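Local coordinates for sulfatase (Bacteroides fragilis CAG:558, PDB 6USS), which probably hydrolyses aryl sulfate esters as a calcium-dependent arylsulfatase of the gut microbiome, here in a catalytic-site variant, at residues 65-75 / 293-304. The protein carries 1 engineered substitution. Residues are numbered along the deposited sequence; the frame is centred on the assembly and turned at random.
Sequences ETPNMERLAKQ and EGMDKSLGDLMD
N68 sits against G300 where helix 67-74 leans on the 293-304 part of helix 283-308, the axes of these two segments running broadly the same way at 46° and approaching to 8.4 Å. D296 points its carboxylate at the first turn of the shorter helix and takes up amide hydrogens there: N68 N gives a nearly straight bond to OD2 (2.9 Å, 161°) and M69 N one to OD1 (2.9 Å), each on a syn lone pair. D296 reaches across to these two amides because its CG swings away from its own N (chi1 -173°), and its negative charge probably suits the positive end of the helix dipole. The side chain of N68 adds a second grip on OD2, its ND2 coming from above the carboxylate plane at 2.9 Å, and a weak bond to D296 O. Its OD1 lies 3.3 Å from G300 CA, a close approach that the lack of a side chain on G300 permits. One helical turn on, R71 NH2 meets D304 OD1 at 2.9 Å in a salt bridge whose hydrogen bond is weak, while M303 CE lies over one face of the guanidinium. The same methyl touches L72 CB at 3.7 Å; deeper in, L299 CD2 packs against M69 CG. At the start of the contact the side chains of E65 and E293 run side by side, pointing the same way, and K275 forms a salt bridge to each. M69 and L72 also rest on F319, and L299 on F39, so the pair forms part of the helical layer over the central sheet of the alkaline-phosphatase-like sulfatase fold, an aspartate of one helix binding the first-turn amides of the other.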
loop_
_atom_site.group_PDB
_atom_site.type_symbol
_atom_site.label_atom_id
_atom_site.label_comp_id
_atom_site.label_asym_id
_atom_site.label_seq_id
_atom_site.Cartn_x
_atom_site.Cartn_y
_atom_site.Cartn_z
ATOM N N GLU A 65 -30.432 14.982 14.297
ATOM C CA GLU A 65 -30.842 15.032 12.893
ATOM C C GLU A 65 -29.883 14.195 12.047
ATOM O O GLU A 65 -28.796 14.652 11.675
ATOM C CB GLU A 65 -30.919 16.469 12.408
ATOM C CG GLU A 65 -31.996 17.268 13.114
ATOM C CD GLU A 65 -31.980 18.729 12.722
ATOM O OE1 GLU A 65 -31.374 19.065 11.679
ATOM O OE2 GLU A 65 -32.560 19.551 13.462
ATOM N N THR A 66 -30.287 12.964 11.744
ATOM C CA THR A 66 -29.566 12.099 10.818
ATOM C C THR A 66 -30.516 11.718 9.684
ATOM O O THR A 66 -30.926 10.553 9.558
ATOM C CB THR A 66 -29.005 10.863 11.521
ATOM O OG1 THR A 66 -30.059 10.129 12.171
ATOM C CG2 THR A 66 -27.965 11.277 12.554
ATOM N N PRO A 67 -30.899 12.682 8.844
ATOM C CA PRO A 67 -31.866 12.363 7.782
ATOM C C PRO A 67 -31.318 11.383 6.765
ATOM O O PRO A 67 -32.104 10.646 6.153
ATOM C CB PRO A 67 -32.153 13.727 7.144
ATOM C CG PRO A 67 -30.854 14.494 7.359
ATOM C CD PRO A 67 -30.383 14.060 8.732
ATOM N N ASN A 68 -29.990 11.359 6.557
ATOM C CA ASN A 68 -29.423 10.453 5.558
ATOM C C ASN A 68 -29.368 9.011 6.074
ATOM O O ASN A 68 -29.511 8.066 5.288
ATOM C CB ASN A 68 -28.036 10.929 5.139
ATOM C CG ASN A 68 -28.065 12.249 4.379
ATOM O OD1 ASN A 68 -28.564 12.330 3.256
ATOM N ND2 ASN A 68 -27.493 13.285 4.981
ATOM N N MET A 69 -29.150 8.821 7.387
ATOM C CA MET A 69 -29.325 7.503 7.997
ATOM C C MET A 69 -30.761 6.997 7.821
ATOM O O MET A 69 -30.978 5.809 7.565
ATOM C CB MET A 69 -28.959 7.549 9.491
ATOM C CG MET A 69 -27.477 7.687 9.799
ATOM S SD MET A 69 -27.121 7.684 11.577
ATOM C CE MET A 69 -27.682 6.056 12.096
ATOM N N GLU A 70 -31.759 7.876 7.984
ATOM C CA GLU A 70 -33.148 7.460 7.791
ATOM C C GLU A 70 -33.397 7.052 6.345
ATOM O O GLU A 70 -34.029 6.021 6.075
ATOM C CB GLU A 70 -34.093 8.592 8.185
ATOM C CG GLU A 70 -34.097 8.939 9.641
ATOM C CD GLU A 70 -34.951 10.165 9.942
ATOM O OE1 GLU A 70 -35.941 10.399 9.216
ATOM O OE2 GLU A 70 -34.640 10.889 10.913
ATOM N N ARG A 71 -32.921 7.875 5.409
ATOM C CA ARG A 71 -32.923 7.546 3.986
ATOM C C ARG A 71 -32.308 6.165 3.723
ATOM O O ARG A 71 -32.915 5.318 3.052
ATOM C CB ARG A 71 -32.165 8.652 3.234
ATOM C CG ARG A 71 -32.359 8.695 1.739
ATOM C CD ARG A 71 -31.923 10.043 1.152
ATOM N NE ARG A 71 -31.152 9.876 -0.080
ATOM C CZ ARG A 71 -29.869 10.201 -0.197
ATOM N NH1 ARG A 71 -29.239 10.718 0.848
ATOM N NH2 ARG A 71 -29.215 10.019 -1.347
ATOM N N LEU A 72 -31.091 5.927 4.238
ATOM C CA LEU A 72 -30.425 4.640 4.028
ATOM C C LEU A 72 -31.247 3.485 4.602
ATOM O O LEU A 72 -31.360 2.420 3.980
ATOM C CB LEU A 72 -29.019 4.674 4.637
ATOM C CG LEU A 72 -28.080 3.480 4.397
ATOM C CD1 LEU A 72 -27.712 3.361 2.933
ATOM C CD2 LEU A 72 -26.816 3.571 5.252
ATOM N N ALA A 73 -31.860 3.690 5.775
ATOM C CA ALA A 73 -32.625 2.615 6.397
ATOM C C ALA A 73 -33.897 2.318 5.611
ATOM O O ALA A 73 -34.275 1.148 5.467
ATOM C CB ALA A 73 -32.948 2.967 7.849
ATOM N N LYS A 74 -34.573 3.360 5.100
ATOM C CA LYS A 74 -35.754 3.136 4.264
ATOM C C LYS A 74 -35.434 2.316 3.022
ATOM O O LYS A 74 -36.340 1.698 2.463
ATOM C CB LYS A 74 -36.416 4.462 3.846
ATOM C CG LYS A 74 -37.320 5.085 4.929
ATOM C CD LYS A 74 -37.817 6.497 4.527
ATOM C CE LYS A 74 -37.631 7.528 5.668
ATOM N NZ LYS A 74 -36.448 8.447 5.415
ATOM N N GLN A 75 -34.173 2.293 2.578
ATOM C CA GLN A 75 -33.756 1.472 1.450
ATOM C C GLN A 75 -33.080 0.170 1.865
ATOM O O GLN A 75 -32.741 -0.637 0.990
ATOM C CB GLN A 75 -32.823 2.270 0.547
ATOM C CG GLN A 75 -33.427 3.573 0.079
ATOM C CD GLN A 75 -32.367 4.597 -0.342
ATOM O OE1 GLN A 75 -31.367 4.813 0.361
ATOM N NE2 GLN A 75 -32.595 5.245 -1.481
ATOM N N GLU A 293 -24.604 15.444 13.155
ATOM C CA GLU A 293 -25.194 15.835 11.884
ATOM C C GLU A 293 -24.147 15.947 10.787
ATOM O O GLU A 293 -24.443 15.658 9.625
ATOM C CB GLU A 293 -25.963 17.152 12.023
ATOM C CG GLU A 293 -26.969 17.350 10.875
ATOM C CD GLU A 293 -27.606 18.742 10.804
ATOM O OE1 GLU A 293 -27.642 19.460 11.829
ATOM O OE2 GLU A 293 -28.093 19.101 9.705
ATOM N N GLY A 294 -22.928 16.355 11.132
ATOM C CA GLY A 294 -21.877 16.429 10.132
ATOM C C GLY A 294 -21.410 15.053 9.698
ATOM O O GLY A 294 -21.056 14.848 8.533
ATOM N N MET A 295 -21.402 14.091 10.625
ATOM C CA MET A 295 -21.230 12.698 10.235
ATOM C C MET A 295 -22.295 12.301 9.223
ATOM O O MET A 295 -21.992 11.728 8.174
ATOM C CB MET A 295 -21.294 11.796 11.470
ATOM C CG MET A 295 -21.326 10.303 11.150
ATOM S SD MET A 295 -22.999 9.663 10.874
ATOM C CE MET A 295 -23.723 9.870 12.488
ATOM N N ASP A 296 -23.557 12.613 9.524
ATOM C CA ASP A 296 -24.654 12.238 8.644
ATOM C C ASP A 296 -24.576 12.956 7.295
ATOM O O ASP A 296 -25.004 12.402 6.271
ATOM C CB ASP A 296 -25.988 12.522 9.335
ATOM C CG ASP A 296 -27.182 11.996 8.540
ATOM O OD1 ASP A 296 -27.527 10.793 8.691
ATOM O OD2 ASP A 296 -27.780 12.784 7.775
ATOM N N LYS A 297 -24.051 14.189 7.271
ATOM C CA LYS A 297 -23.862 14.880 6.000
ATOM C C LYS A 297 -22.860 14.140 5.137
ATOM O O LYS A 297 -23.026 14.045 3.913
ATOM C CB LYS A 297 -23.392 16.314 6.232
ATOM C CG LYS A 297 -23.055 17.074 4.955
ATOM C CD LYS A 297 -22.380 18.412 5.275
ATOM C CE LYS A 297 -22.078 19.234 4.018
ATOM N NZ LYS A 297 -21.171 18.563 3.059
ATOM N N SER A 298 -21.810 13.605 5.767
ATOM C CA SER A 298 -20.844 12.789 5.041
ATOM C C SER A 298 -21.520 11.561 4.418
ATOM O O SER A 298 -21.286 11.240 3.241
ATOM C CB SER A 298 -19.706 12.397 5.984
ATOM O OG SER A 298 -18.814 11.467 5.388
ATOM N N LEU A 299 -22.372 10.869 5.193
ATOM C CA LEU A 299 -23.077 9.704 4.667
ATOM C C LEU A 299 -23.925 10.089 3.466
ATOM O O LEU A 299 -23.910 9.410 2.433
ATOM C CB LEU A 299 -23.949 9.071 5.748
ATOM C CG LEU A 299 -24.804 7.865 5.318
ATOM C CD1 LEU A 299 -23.967 6.596 5.146
ATOM C CD2 LEU A 299 -25.920 7.629 6.293
ATOM N N GLY A 300 -24.678 11.183 3.591
ATOM C CA GLY A 300 -25.447 11.666 2.460
ATOM C C GLY A 300 -24.584 11.977 1.252
ATOM O O GLY A 300 -24.958 11.668 0.121
ATOM N N ASP A 301 -23.414 12.581 1.478
ATOM C CA ASP A 301 -22.570 13.008 0.362
ATOM C C ASP A 301 -22.045 11.814 -0.431
ATOM O O ASP A 301 -21.992 11.862 -1.666
ATOM C CB ASP A 301 -21.401 13.862 0.862
ATOM C CG ASP A 301 -21.838 15.227 1.384
ATOM O OD1 ASP A 301 -22.938 15.701 1.032
ATOM O OD2 ASP A 301 -21.058 15.842 2.141
ATOM N N LEU A 302 -21.640 10.744 0.260
ATOM C CA LEU A 302 -21.265 9.519 -0.440
ATOM C C LEU A 302 -22.476 8.877 -1.121
ATOM O O LEU A 302 -22.368 8.369 -2.246
ATOM C CB LEU A 302 -20.600 8.541 0.534
ATOM C CG LEU A 302 -19.352 9.090 1.219
ATOM C CD1 LEU A 302 -18.850 8.158 2.334
ATOM C CD2 LEU A 302 -18.255 9.358 0.173
ATOM N N MET A 303 -23.642 8.904 -0.466
ATOM C CA MET A 303 -24.833 8.321 -1.072
ATOM C C MET A 303 -25.216 9.063 -2.352
ATOM O O MET A 303 -25.630 8.438 -3.340
ATOM C CB MET A 303 -25.989 8.320 -0.067
ATOM C CG MET A 303 -25.867 7.264 1.054
ATOM S SD MET A 303 -27.010 7.502 2.468
ATOM C CE MET A 303 -28.577 6.959 1.756
ATOM N N ASP A 304 -25.070 10.395 -2.356
ATOM C CA ASP A 304 -25.339 11.166 -3.565
ATOM C C ASP A 304 -24.276 10.907 -4.611
ATOM O O ASP A 304 -24.587 10.833 -5.805
ATOM C CB ASP A 304 -25.416 12.669 -3.271
ATOM C CG ASP A 304 -26.438 13.010 -2.201
ATOM O OD1 ASP A 304 -27.339 12.177 -1.926
ATOM O OD2 ASP A 304 -26.343 14.121 -1.629
#